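Local coordinates for protein pectate lyase/Amb allergen (Acidovorax citrulli, PDB 4HWV) that probably cleaves pectate by beta-elimination with the help of calcium, as other secreted lyases of polysaccharide lyase family 1 do, at residues H180-L185 against L228-H233; D282-G287 against A303-G308; N288-S293 against L322-H327; G308-G313 against R340-M345; G368-Q373 against N400-A405. One frame throughout, in Å; residues are numbered along the deposited sequence. Where two conformers were deposited one is given.

Overall arrangement
All five contacts join neighbouring coils of one right-handed parallel beta-helix. Contact 1 and contact 2 lie near its middle and share a sheet, through strands 229-234 and 281-283. Contact 2 supplies one calcium ligand, and contact 1 approaches the site through a second-shell serine. Contact 3 is also buried, but it belongs to another face, beyond a corner after strand 281-283. It combines parallel strand pairing with two like pairs and CH-pi contacts. Contact 4 is only partly buried and depends on a loop aspartate meeting arginine and tyrosine just past strand 340-341. Contact 5 is farthest from the chain centre, yet largely buried. It returns to strand pairing, in the same sheet as strands 302-306 and 340-341.

Contact 1: H180-L185 against L228-H233; sequences HGNLML and LISVAH
Leu183 and Ser230 meet backbone to backbone: Ser230 N donates to Leu183 O at 2.9 Å. The next bond runs the other way, with Leu185 N giving its hydrogen to Ser230 O at 2.9 Å. Both donors lie nearly on the line of the carbonyl. The first bond of the row is different. Leu183 N reaches Leu228 O at 2.9 Å from above the carbonyl plane, 39° out of it. At the far end His233 N makes only a weak bond to Leu185 O. A water also joins Leu185 O to Ala232 N there. The strands 182-185 and 229-231 are parallel, with an angle of 18° between them.

On one face Leu185 CD1 touches two branches at once, Ile229 CG2 and Val231 CG2, each at 3.8 Å. Leu185 lies obliquely across both side chains. Leu183 and Ile229 also turn to this face. Ile195 and Ile197 of strand 192-198 pack on this group, as do Val237 and Ile239 of strand 237-240.

The other face carries Ser230 and Met184. In the conformer given, Met184 bends so that SD lies 3.7 Å from Ser230 CB. Ser230 OG stands beside its own backbone N (chi1 -59°) and hydrogen-bonds to OD2 of the calcium ligand Asp227. The Ser230 side chain is about 5 Å from the calcium ion. The two faces therefore differ in chemistry: one fills the apolar interior of the beta-helix, and the other places a serine where it can help position a metal ligand.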
# COMPACT_ATOMS: atom_id res chain seq x y z
N HIS A 180 11.78 4.00 1.35
CA HIS A 180 12.52 3.06 0.51
C HIS A 180 14.00 2.92 0.83
O HIS A 180 14.78 2.48 -0.01
CB HIS A 180 12.34 3.42 -0.98
CG HIS A 180 10.91 3.53 -1.40
ND1 HIS A 180 10.48 4.45 -2.33
CD2 HIS A 180 9.81 2.86 -0.98
CE1 HIS A 180 9.17 4.33 -2.48
NE2 HIS A 180 8.74 3.37 -1.68
N GLY A 181 14.39 3.26 2.06
CA GLY A 181 15.78 3.04 2.43
C GLY A 181 16.00 2.92 3.91
O GLY A 181 15.06 2.77 4.70
N ASN A 182 17.27 3.01 4.27
CA ASN A 182 17.75 2.51 5.55
C ASN A 182 18.71 3.53 6.12
O ASN A 182 19.83 3.68 5.62
CB ASN A 182 18.48 1.19 5.25
CG ASN A 182 18.85 0.36 6.48
OD1 ASN A 182 19.04 0.85 7.63
ND2 ASN A 182 19.03 -0.93 6.23
N LEU A 183 18.28 4.23 7.18
CA LEU A 183 19.23 5.07 7.89
C LEU A 183 20.18 4.17 8.67
O LEU A 183 19.74 3.23 9.36
CB LEU A 183 18.53 6.02 8.86
CG LEU A 183 17.56 7.01 8.22
CD1 LEU A 183 16.98 7.93 9.31
CD2 LEU A 183 18.21 7.81 7.10
N MET A 184 21.48 4.43 8.54
CA MET A 184 22.48 3.63 9.20
C MET A 184 23.16 4.48 10.27
O MET A 184 23.88 5.43 9.96
CB MET A 184 23.47 3.12 8.15
CG MET A 184 24.54 2.21 8.68
SD MET A 184 23.87 0.62 9.23
CE MET A 184 23.02 0.02 7.76
N LEU A 185 22.89 4.15 11.53
CA LEU A 185 23.42 4.97 12.62
C LEU A 185 24.80 4.47 13.03
O LEU A 185 24.93 3.57 13.88
CB LEU A 185 22.45 5.06 13.80
CG LEU A 185 20.99 5.40 13.46
CD1 LEU A 185 20.21 5.75 14.73
CD2 LEU A 185 20.84 6.52 12.42
N LEU A 228 14.33 0.18 8.23
CA LEU A 228 14.15 1.62 8.11
C LEU A 228 15.25 2.36 8.89
O LEU A 228 15.76 3.39 8.41
CB LEU A 228 12.74 2.05 8.53
CG LEU A 228 11.70 1.58 7.49
CD1 LEU A 228 10.29 1.59 8.08
CD2 LEU A 228 11.75 2.44 6.23
N ILE A 229 15.61 1.86 10.07
CA ILE A 229 16.75 2.38 10.83
C ILE A 229 17.52 1.20 11.40
O ILE A 229 16.92 0.29 12.01
CB ILE A 229 16.30 3.30 12.00
CG1 ILE A 229 15.43 4.47 11.50
CG2 ILE A 229 17.53 3.84 12.74
CD1 ILE A 229 14.85 5.32 12.63
N SER A 230 18.84 1.20 11.19
CA SER A 230 19.72 0.20 11.79
C SER A 230 20.62 0.90 12.79
O SER A 230 21.22 1.95 12.47
CB SER A 230 20.61 -0.45 10.72
OG SER A 230 19.83 -1.07 9.70
N VAL A 231 20.72 0.34 13.99
CA VAL A 231 21.53 0.92 15.05
C VAL A 231 22.57 -0.11 15.50
O VAL A 231 22.36 -0.83 16.48
CB VAL A 231 20.67 1.39 16.24
CG1 VAL A 231 21.50 2.26 17.17
CG2 VAL A 231 19.44 2.16 15.73
N ALA A 232 23.67 -0.20 14.77
CA ALA A 232 24.73 -1.16 15.07
C ALA A 232 25.98 -0.49 15.64
O ALA A 232 26.80 -1.14 16.28
CB ALA A 232 25.08 -2.00 13.81
N HIS A 233 26.11 0.82 15.40
CA HIS A 233 27.35 1.53 15.75
C HIS A 233 27.06 2.93 16.24
O HIS A 233 27.81 3.86 15.96
CB HIS A 233 28.33 1.58 14.57
CG HIS A 233 28.77 0.22 14.12
ND1 HIS A 233 29.67 -0.53 14.84
CD2 HIS A 233 28.39 -0.54 13.06
CE1 HIS A 233 29.84 -1.70 14.24
NE2 HIS A 233 29.08 -1.73 13.16
O HOH W 1 14.76 5.04 6.35
O HOH W 2 24.62 1.02 12.36

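Contact 2: D282-G287 against A303-G308. With CA (calcium ion), chain C.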
# COMPACT_ATOMS: atom_id res chain seq x y z
N ASP A 282 16.30 -2.07 14.05
CA ASP A 282 17.10 -3.14 14.65
C ASP A 282 18.26 -2.51 15.40
O ASP A 282 18.89 -1.58 14.89
CB ASP A 282 17.62 -4.11 13.59
CG ASP A 282 16.54 -5.03 13.03
OD1 ASP A 282 15.41 -5.08 13.56
OD2 ASP A 282 16.85 -5.72 12.03
N VAL A 283 18.54 -3.03 16.59
CA VAL A 283 19.65 -2.53 17.41
C VAL A 283 20.54 -3.73 17.66
O VAL A 283 20.12 -4.69 18.30
CB VAL A 283 19.16 -1.93 18.75
CG1 VAL A 283 20.33 -1.35 19.52
CG2 VAL A 283 18.07 -0.88 18.51
N THR A 284 21.76 -3.69 17.13
CA THR A 284 22.65 -4.86 17.19
C THR A 284 24.06 -4.38 17.52
O THR A 284 24.32 -3.18 17.59
CB THR A 284 22.66 -5.61 15.84
OG1 THR A 284 23.13 -4.73 14.82
CG2 THR A 284 21.27 -6.13 15.48
N ARG A 285 24.97 -5.34 17.73
CA ARG A 285 26.39 -5.05 17.91
C ARG A 285 26.63 -4.02 19.01
O ARG A 285 26.38 -4.31 20.18
CB ARG A 285 27.01 -4.64 16.57
CG ARG A 285 27.14 -5.85 15.65
CD ARG A 285 27.65 -5.51 14.25
NE ARG A 285 27.81 -6.74 13.48
CZ ARG A 285 28.94 -7.44 13.47
NH1 ARG A 285 29.98 -6.98 14.15
NH2 ARG A 285 29.04 -8.57 12.79
N HIS A 286 27.09 -2.82 18.66
CA HIS A 286 27.39 -1.80 19.67
C HIS A 286 26.36 -0.68 19.75
O HIS A 286 26.62 0.37 20.30
CB HIS A 286 28.80 -1.25 19.50
CG HIS A 286 29.87 -2.22 19.91
ND1 HIS A 286 31.15 -1.83 20.20
CD2 HIS A 286 29.84 -3.57 20.08
CE1 HIS A 286 31.87 -2.89 20.52
NE2 HIS A 286 31.10 -3.96 20.46
N GLY A 287 25.17 -0.89 19.18
CA GLY A 287 24.07 0.02 19.44
C GLY A 287 23.79 0.06 20.93
O GLY A 287 23.76 -0.99 21.59
N ALA A 303 9.57 -6.80 13.61
CA ALA A 303 9.69 -5.38 13.93
C ALA A 303 11.06 -4.92 14.48
O ALA A 303 11.69 -4.02 13.90
CB ALA A 303 8.59 -4.98 14.88
N PHE A 304 11.48 -5.50 15.60
CA PHE A 304 12.67 -5.02 16.31
C PHE A 304 13.57 -6.18 16.73
O PHE A 304 13.24 -6.94 17.64
CB PHE A 304 12.28 -4.23 17.58
CG PHE A 304 11.19 -3.24 17.34
CD1 PHE A 304 11.44 -2.10 16.60
CD2 PHE A 304 9.92 -3.44 17.86
CE1 PHE A 304 10.43 -1.17 16.36
CE2 PHE A 304 8.91 -2.54 17.63
CZ PHE A 304 9.16 -1.39 16.88
N LEU A 305 14.70 -6.32 16.05
CA LEU A 305 15.70 -7.29 16.44
C LEU A 305 16.70 -6.57 17.35
O LEU A 305 17.41 -5.66 16.90
CB LEU A 305 16.43 -7.82 15.21
CG LEU A 305 17.44 -8.95 15.47
CD1 LEU A 305 16.71 -10.24 15.84
CD2 LEU A 305 18.30 -9.18 14.25
N ILE A 306 16.70 -6.93 18.64
CA ILE A 306 17.67 -6.37 19.59
C ILE A 306 18.69 -7.48 19.85
O ILE A 306 18.40 -8.44 20.57
CB ILE A 306 16.99 -5.92 20.92
CG1 ILE A 306 15.77 -5.02 20.66
CG2 ILE A 306 18.02 -5.22 21.80
CD1 ILE A 306 16.08 -3.78 19.84
N GLY A 307 19.86 -7.37 19.22
CA GLY A 307 20.87 -8.42 19.28
C GLY A 307 20.66 -9.45 18.18
O GLY A 307 19.62 -10.12 18.14
N GLY A 308 21.63 -9.57 17.28
CA GLY A 308 21.48 -10.41 16.11
C GLY A 308 21.98 -11.84 16.19
O GLY A 308 21.83 -12.57 15.21
CA CA C . 18.01 -5.47 10.15
O HOH W 3 24.29 -8.21 17.59
O HOH W 4 19.43 -7.68 10.55
O HOH W 5 20.29 -5.26 11.54
O HOH W 6 19.70 -5.25 8.12
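The calcium site on strand 281-283, the outermost of a parallel beta-helix sheet, lies where Asp282 meets Leu305. The two carboxylate oxygens of Asp282 have separate tasks. OD2 binds the calcium ion at 2.2 Å. OD1 accepts a hydrogen bond of 2.9 Å from Leu305 N, which comes from above the carboxylate plane, 50° out of it. Together with the metal bond, the amide of Leu305 helps to hold the carboxylate where chi1 (-74°, CG beside the backbone N) places it. Leu305 CB lies over the same side of the carboxylate, 3.4 Å from Asp282 OD1. Asp227 and Asp278 are further ligands, and three waters also bind the metal.

The backbones join next to the site. Val283 N donates to Leu305 O at 2.9 Å, and Gly307 N donates to Val283 O at 2.8 Å. Val283 and Ile306 lie side by side, with Val283 CB 3.8 Å from CD1 of the Ile306 conformer given. Gly307 has a positive phi of 88°, where a side chain would be jammed against the preceding carbonyl oxygen. Beyond it, a water bridges Arg285 N and Gly308 N. Thr284 to Gly287 form a type II' turn, closed by Gly287 N on Thr284 O. A calcium ion held by aspartates at the edge of a parallel beta-helix sheet is typical of the polysaccharide lyase 1 site.

Contact 3: N288-S293 against L322-H327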
# COMPACT_ATOMS: atom_id res chain seq x y z
N ASN A 288 23.59 1.25 21.48
CA ASN A 288 23.43 1.33 22.93
C ASN A 288 22.78 2.64 23.33
O ASN A 288 22.89 3.63 22.61
CB ASN A 288 24.79 1.18 23.62
CG ASN A 288 24.68 0.65 25.04
OD1 ASN A 288 23.64 0.14 25.44
ND2 ASN A 288 25.76 0.78 25.81
N TYR A 289 22.11 2.63 24.48
CA TYR A 289 21.42 3.82 24.99
C TYR A 289 20.44 4.40 23.96
O TYR A 289 20.53 5.56 23.57
CB TYR A 289 22.42 4.88 25.50
CG TYR A 289 23.31 4.37 26.62
CD1 TYR A 289 22.79 4.08 27.88
CD2 TYR A 289 24.67 4.22 26.43
CE1 TYR A 289 23.61 3.63 28.90
CE2 TYR A 289 25.49 3.76 27.46
CZ TYR A 289 24.95 3.47 28.69
OH TYR A 289 25.75 3.03 29.71
N VAL A 290 19.47 3.57 23.58
CA VAL A 290 18.49 3.94 22.57
C VAL A 290 17.13 4.00 23.23
O VAL A 290 16.75 3.10 23.97
CB VAL A 290 18.46 2.86 21.46
CG1 VAL A 290 17.46 3.25 20.36
CG2 VAL A 290 19.87 2.63 20.91
N THR A 291 16.39 5.06 22.94
CA THR A 291 14.99 5.15 23.36
C THR A 291 14.10 5.36 22.15
O THR A 291 14.35 6.27 21.34
CB THR A 291 14.78 6.29 24.37
OG1 THR A 291 15.47 5.95 25.57
CG2 THR A 291 13.29 6.49 24.68
N LEU A 292 13.06 4.53 22.05
CA LEU A 292 12.01 4.72 21.04
C LEU A 292 10.74 5.09 21.79
O LEU A 292 10.19 4.26 22.53
CB LEU A 292 11.81 3.43 20.23
CG LEU A 292 13.06 2.93 19.51
CD1 LEU A 292 13.80 1.89 20.35
CD2 LEU A 292 12.69 2.35 18.17
N SER A 293 10.28 6.33 21.63
CA SER A 293 9.16 6.85 22.40
C SER A 293 8.10 7.44 21.48
O SER A 293 8.41 8.10 20.48
CB SER A 293 9.66 7.92 23.38
OG SER A 293 10.40 8.93 22.71
N LEU A 322 23.28 -2.72 23.84
CA LEU A 322 21.88 -3.03 23.54
C LEU A 322 20.92 -2.60 24.65
O LEU A 322 19.87 -3.23 24.86
CB LEU A 322 21.71 -4.51 23.17
CG LEU A 322 22.71 -5.06 22.15
CD1 LEU A 322 22.45 -6.55 21.93
CD2 LEU A 322 22.70 -4.30 20.80
N LYS A 323 21.24 -1.49 25.31
CA LYS A 323 20.31 -0.93 26.28
C LYS A 323 19.28 -0.09 25.54
O LYS A 323 19.62 0.93 24.92
CB LYS A 323 21.06 -0.07 27.30
CG LYS A 323 21.95 -0.91 28.22
CD LYS A 323 22.85 -0.01 29.07
CE LYS A 323 23.63 -0.75 30.16
NZ LYS A 323 24.53 -1.77 29.56
N VAL A 324 18.02 -0.53 25.58
CA VAL A 324 16.96 0.08 24.77
C VAL A 324 15.71 0.26 25.63
O VAL A 324 15.33 -0.65 26.39
CB VAL A 324 16.60 -0.79 23.54
CG1 VAL A 324 15.60 -0.07 22.65
CG2 VAL A 324 17.84 -1.14 22.75
N THR A 325 15.08 1.43 25.52
CA THR A 325 13.80 1.69 26.15
C THR A 325 12.74 1.93 25.08
O THR A 325 12.95 2.73 24.17
CB THR A 325 13.87 2.96 27.01
OG1 THR A 325 14.92 2.83 27.99
CG2 THR A 325 12.53 3.21 27.69
N PHE A 326 11.61 1.24 25.20
CA PHE A 326 10.43 1.49 24.35
C PHE A 326 9.30 1.98 25.24
O PHE A 326 8.87 1.26 26.14
CB PHE A 326 9.88 0.20 23.71
CG PHE A 326 10.75 -0.43 22.65
CD1 PHE A 326 11.80 -1.29 23.00
CD2 PHE A 326 10.45 -0.24 21.30
CE1 PHE A 326 12.55 -1.94 22.02
CE2 PHE A 326 11.20 -0.89 20.31
CZ PHE A 326 12.25 -1.74 20.68
N HIS A 327 8.76 3.18 24.98
CA HIS A 327 7.58 3.60 25.72
C HIS A 327 6.66 4.49 24.91
O HIS A 327 7.11 5.27 24.07
CB HIS A 327 7.93 4.24 27.09
CG HIS A 327 8.53 5.61 27.02
ND1 HIS A 327 7.76 6.75 26.97
CD2 HIS A 327 9.82 6.02 27.05
CE1 HIS A 327 8.56 7.81 26.97
NE2 HIS A 327 9.81 7.39 27.02
O HOH W 7 26.33 0.39 28.87
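Leu292 lays CD1 over one face of the Phe326 ring, 4.0 Å from its centroid and shifted toward the rim. The same methyl touches Val324 CG1 at 3.5 Å, so one branch joins two residues of the next strand. Leu292 lies alongside Phe326. On the opposite face of the sheet, Ser293 CB sits over the His327 ring, 3.9 Å from its centroid. Tyr349 stacks on this ring, and His327 NE2 is hydrogen-bonded to Thr24 OG1.

Strands 290-293 and 324-327 run parallel, only 8° apart, and pair residue for residue. Val290 lies beside Val324 and Thr291 beside Thr325. Such stacks of like side chains on successive coils are a hallmark of the parallel beta-helix. The threonine hydroxyls look elsewhere: Thr291 OG1 bonds to Thr24 O, and Thr325 OG1 to Tyr460 OH. Four backbone bonds hold the strands, among them Thr325 N to Val290 O at 2.8 Å.

Before the strand the chain turns a corner at Tyr289. Here a side chain takes over the backbone's role. Asn288 OD1 accepts from Lys323 N at 2.9 Å, with the donor in the amide plane. Lys323 then runs beside Tyr289, its CD 3.7 Å from Tyr289 CE1. A water links Asn288 ND2, Tyr289 OH and Lys323 NZ.

Contact 4: G308-G313 against R340-M345; sequences GTDVPG and RVRYGM
Asp310 and Arg342 form the salt bridge of this contact, with Asp310 OD1 2.8 Å from Arg342 NE. The N-H...O angle is 169°, almost straight, and the oxygen lies near the guanidinium plane. The donor meets OD1 on its anti side but tilted out of the carboxylate plane, and the two planes are 68° apart. Arg342 is extended from CG to NE, and its NH1 has a second partner in Gly307 O. Two waters extend the polar network: one joins Asp310 OD1 to Arg340 NH2, and the other joins Asp310 OD2 to Arg342 NH2.

The second hydrogen bond across the contact comes from Tyr343. Its OH donates to Asp310 O at 2.7 Å, from 48° above the carbonyl plane. Thr309 O lies at the ring edge, 3.4 Å from Tyr343 CE2. The loop is shaped from within by an ST turn, in which Thr309 OG1 accepts from Val311 N. This loop follows strand 302-306 of the beta-helix and meets the residues just past the neighbouring strand 340-341.

Face contacts and packing come last. Arg340 NH1 lies 3.2 Å above the centre of the Arg342 guanidinium. Thr309 CA is on the opposite face of that group. Pro312 packs against Tyr343, its CB 3.3 Å from Tyr343 OH and 4.0 Å from Tyr343 CZ. Helix 405-414 packs on both, with Cys411 touching Pro312 and Tyr343.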
# COMPACT_ATOMS: atom_id res chain seq x y z
N GLY A 308 21.63 -9.57 17.28
CA GLY A 308 21.48 -10.41 16.11
C GLY A 308 21.98 -11.84 16.19
O GLY A 308 21.83 -12.57 15.21
N THR A 309 22.59 -12.25 17.31
CA THR A 309 23.12 -13.60 17.43
C THR A 309 23.12 -14.15 18.86
O THR A 309 23.34 -13.42 19.83
CB THR A 309 24.56 -13.68 16.89
OG1 THR A 309 25.06 -15.01 17.06
CG2 THR A 309 25.49 -12.71 17.60
N ASP A 310 22.88 -15.45 19.00
CA ASP A 310 23.00 -16.10 20.31
C ASP A 310 24.45 -16.19 20.78
O ASP A 310 24.69 -16.40 21.97
CB ASP A 310 22.46 -17.52 20.26
CG ASP A 310 20.95 -17.59 20.22
OD1 ASP A 310 20.27 -16.56 20.44
OD2 ASP A 310 20.46 -18.72 20.02
N VAL A 311 25.41 -16.08 19.87
CA VAL A 311 26.79 -16.34 20.26
C VAL A 311 27.33 -15.14 21.04
O VAL A 311 27.28 -14.01 20.54
CB VAL A 311 27.68 -16.56 19.02
CG1 VAL A 311 29.11 -16.83 19.45
CG2 VAL A 311 27.15 -17.69 18.16
N PRO A 312 27.80 -15.36 22.28
CA PRO A 312 28.31 -14.22 23.05
C PRO A 312 29.66 -13.75 22.52
O PRO A 312 30.46 -14.54 22.02
CB PRO A 312 28.48 -14.78 24.47
CG PRO A 312 28.66 -16.28 24.27
CD PRO A 312 27.86 -16.63 23.03
N GLY A 313 29.90 -12.45 22.63
CA GLY A 313 31.16 -11.90 22.19
C GLY A 313 31.13 -10.40 22.24
O GLY A 313 30.07 -9.77 22.15
N ARG A 340 12.22 -8.54 20.08
CA ARG A 340 12.98 -9.76 20.32
C ARG A 340 14.33 -9.38 20.93
O ARG A 340 15.14 -8.71 20.28
CB ARG A 340 13.21 -10.56 19.03
CG ARG A 340 13.75 -11.96 19.27
CD ARG A 340 14.47 -12.55 18.05
NE ARG A 340 14.66 -14.00 18.23
CZ ARG A 340 15.57 -14.54 19.04
NH1 ARG A 340 16.41 -13.76 19.73
NH2 ARG A 340 15.64 -15.86 19.17
N VAL A 341 14.56 -9.77 22.18
CA VAL A 341 15.70 -9.24 22.94
C VAL A 341 16.77 -10.27 23.31
O VAL A 341 16.51 -11.18 24.12
CB VAL A 341 15.21 -8.55 24.22
CG1 VAL A 341 16.41 -8.00 24.98
CG2 VAL A 341 14.20 -7.46 23.87
N ARG A 342 17.95 -10.11 22.73
CA ARG A 342 19.16 -10.81 23.19
C ARG A 342 20.09 -9.81 23.87
O ARG A 342 20.14 -8.67 23.45
CB ARG A 342 19.96 -11.43 22.04
CG ARG A 342 19.26 -12.50 21.24
CD ARG A 342 20.17 -12.92 20.10
NE ARG A 342 19.72 -14.09 19.35
CZ ARG A 342 19.19 -14.07 18.13
NH1 ARG A 342 19.04 -12.93 17.48
NH2 ARG A 342 18.85 -15.22 17.55
N TYR A 343 20.80 -10.27 24.90
CA TYR A 343 21.95 -9.57 25.50
C TYR A 343 21.68 -8.24 26.19
O TYR A 343 22.34 -7.95 27.17
CB TYR A 343 23.16 -9.49 24.53
CG TYR A 343 23.76 -10.86 24.36
CD1 TYR A 343 24.49 -11.46 25.40
CD2 TYR A 343 23.53 -11.61 23.21
CE1 TYR A 343 24.99 -12.74 25.28
CE2 TYR A 343 24.03 -12.90 23.08
CZ TYR A 343 24.75 -13.46 24.13
OH TYR A 343 25.24 -14.74 24.03
N GLY A 344 20.73 -7.45 25.71
CA GLY A 344 20.51 -6.11 26.24
C GLY A 344 19.57 -6.03 27.43
O GLY A 344 18.77 -6.94 27.70
N MET A 345 19.66 -4.91 28.15
CA MET A 345 18.71 -4.55 29.21
C MET A 345 17.64 -3.67 28.57
O MET A 345 17.89 -2.51 28.26
CB MET A 345 19.44 -3.83 30.34
CG MET A 345 20.53 -4.73 30.94
SD MET A 345 21.81 -3.85 31.84
CE MET A 345 20.83 -3.45 33.24
O HOH W 8 17.71 -16.08 21.39
O HOH W 9 18.40 -18.03 18.40

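Contact 5: G368-Q373 against N400-A405; sequences GMTLGQ and NARISA
Gln373 grips the backbone of Ser404 with both atoms of its amide. Ser404 N donates to Gln373 OE1 at 2.7 Å, in the amide plane and on a lone pair of the oxygen. The return bond, from Gln373 NE2 to Ser404 O, is weak. The Gln373 CG is anti to the backbone N (chi1 -169°), and the chain then bends at chi2, which turns CD away from an extended course. The backbones themselves are too poorly aligned at this point to bond: Gln373 N and Arg402 O are 3.3 Å apart. A water bridges these two atoms instead.

Earlier in the strands the backbones pair directly. Asn400 N donates to Met369 O at 3.0 Å. Leu371 N donates to Asn400 O, and Arg402 N in turn to Leu371 O at 2.8 Å. The two chains run in nearly the same direction, 5° apart. Arg402 folds back, and its NH1 bonds to Ala401 O within the same segment.

Apolar contacts add to this. Leu371 CD2 meets Ile403 CD1 at 4.0 Å, the two side chains crossing. On the other face Thr370 CG2 touches Arg402 CG at 3.8 Å. Helix 438-445 covers this region, with Val442 on Leu371 and Ser445 on Asn400 and Arg402. Ser404 is the N-cap of helix 405-414, and its OG makes a weak bond to Ala406 N. Parallel pairing of coil to coil is typical of the parallel beta-helix; here 399-401 is the outermost strand of its sheet, and the chain goes on into helix 405-414.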
# COMPACT_ATOMS: atom_id res chain seq x y z
N GLY A 368 4.82 -11.66 20.58
CA GLY A 368 4.97 -10.33 21.12
C GLY A 368 6.41 -10.07 21.52
O GLY A 368 7.28 -9.85 20.67
N MET A 369 6.66 -10.09 22.83
CA MET A 369 7.99 -9.92 23.40
C MET A 369 8.67 -11.28 23.47
O MET A 369 8.06 -12.26 23.90
CB MET A 369 7.89 -9.40 24.83
CG MET A 369 7.13 -8.13 24.98
SD MET A 369 7.08 -7.74 26.73
CE MET A 369 5.74 -6.55 26.64
N THR A 370 9.93 -11.33 23.06
CA THR A 370 10.70 -12.57 23.20
C THR A 370 11.92 -12.33 24.07
O THR A 370 12.75 -11.47 23.76
CB THR A 370 11.16 -13.11 21.84
OG1 THR A 370 10.00 -13.43 21.06
CG2 THR A 370 12.02 -14.35 22.01
N LEU A 371 12.00 -13.07 25.17
CA LEU A 371 13.24 -13.14 25.95
C LEU A 371 14.21 -14.05 25.21
O LEU A 371 14.09 -15.27 25.28
CB LEU A 371 12.98 -13.68 27.36
CG LEU A 371 14.23 -13.94 28.21
CD1 LEU A 371 15.04 -12.68 28.40
CD2 LEU A 371 13.84 -14.54 29.57
N GLY A 372 15.12 -13.46 24.46
CA GLY A 372 16.18 -14.20 23.81
C GLY A 372 17.42 -14.31 24.66
O GLY A 372 17.43 -13.97 25.85
N GLN A 373 18.48 -14.79 24.03
CA GLN A 373 19.68 -15.20 24.75
C GLN A 373 20.28 -14.08 25.57
O GLN A 373 20.71 -13.08 25.00
CB GLN A 373 20.72 -15.70 23.76
CG GLN A 373 21.89 -16.40 24.44
CD GLN A 373 21.47 -17.64 25.17
OE1 GLN A 373 20.62 -18.39 24.70
NE2 GLN A 373 22.09 -17.88 26.33
N ASN A 400 7.34 -14.94 25.08
CA ASN A 400 7.98 -16.27 25.00
C ASN A 400 9.48 -16.14 25.23
O ASN A 400 9.98 -15.03 25.45
CB ASN A 400 7.63 -17.00 23.69
CG ASN A 400 8.15 -16.29 22.46
OD1 ASN A 400 8.66 -15.20 22.53
ND2 ASN A 400 7.97 -16.91 21.31
N ALA A 401 10.19 -17.25 25.18
CA ALA A 401 11.63 -17.26 25.46
C ALA A 401 12.36 -18.13 24.46
O ALA A 401 11.83 -19.13 23.99
CB ALA A 401 11.89 -17.77 26.87
N ARG A 402 13.59 -17.73 24.14
CA ARG A 402 14.48 -18.46 23.24
C ARG A 402 15.87 -18.45 23.86
O ARG A 402 16.66 -17.51 23.62
CB ARG A 402 14.50 -17.81 21.86
CG ARG A 402 13.17 -17.82 21.15
CD ARG A 402 12.77 -19.22 20.79
NE ARG A 402 11.54 -19.26 20.00
CZ ARG A 402 10.33 -19.53 20.50
NH1 ARG A 402 10.15 -19.73 21.81
NH2 ARG A 402 9.28 -19.57 19.69
N ILE A 403 16.18 -19.46 24.67
CA ILE A 403 17.41 -19.47 25.47
C ILE A 403 18.09 -20.83 25.35
O ILE A 403 17.41 -21.88 25.32
CB ILE A 403 17.13 -19.24 26.98
CG1 ILE A 403 16.34 -17.96 27.25
CG2 ILE A 403 18.45 -19.24 27.82
CD1 ILE A 403 15.68 -17.95 28.61
N SER A 404 19.43 -20.79 25.31
CA SER A 404 20.30 -21.98 25.29
C SER A 404 21.31 -21.90 26.43
O SER A 404 22.05 -20.92 26.52
CB SER A 404 21.08 -22.02 23.97
OG SER A 404 22.20 -22.90 24.05
N ALA A 405 21.39 -22.93 27.27
CA ALA A 405 22.35 -22.95 28.38
C ALA A 405 23.79 -23.01 27.94
O ALA A 405 24.67 -22.50 28.65
CB ALA A 405 22.06 -24.11 29.31
O HOH W 8 17.71 -16.08 21.39
O HOH W 10 19.10 -19.20 22.31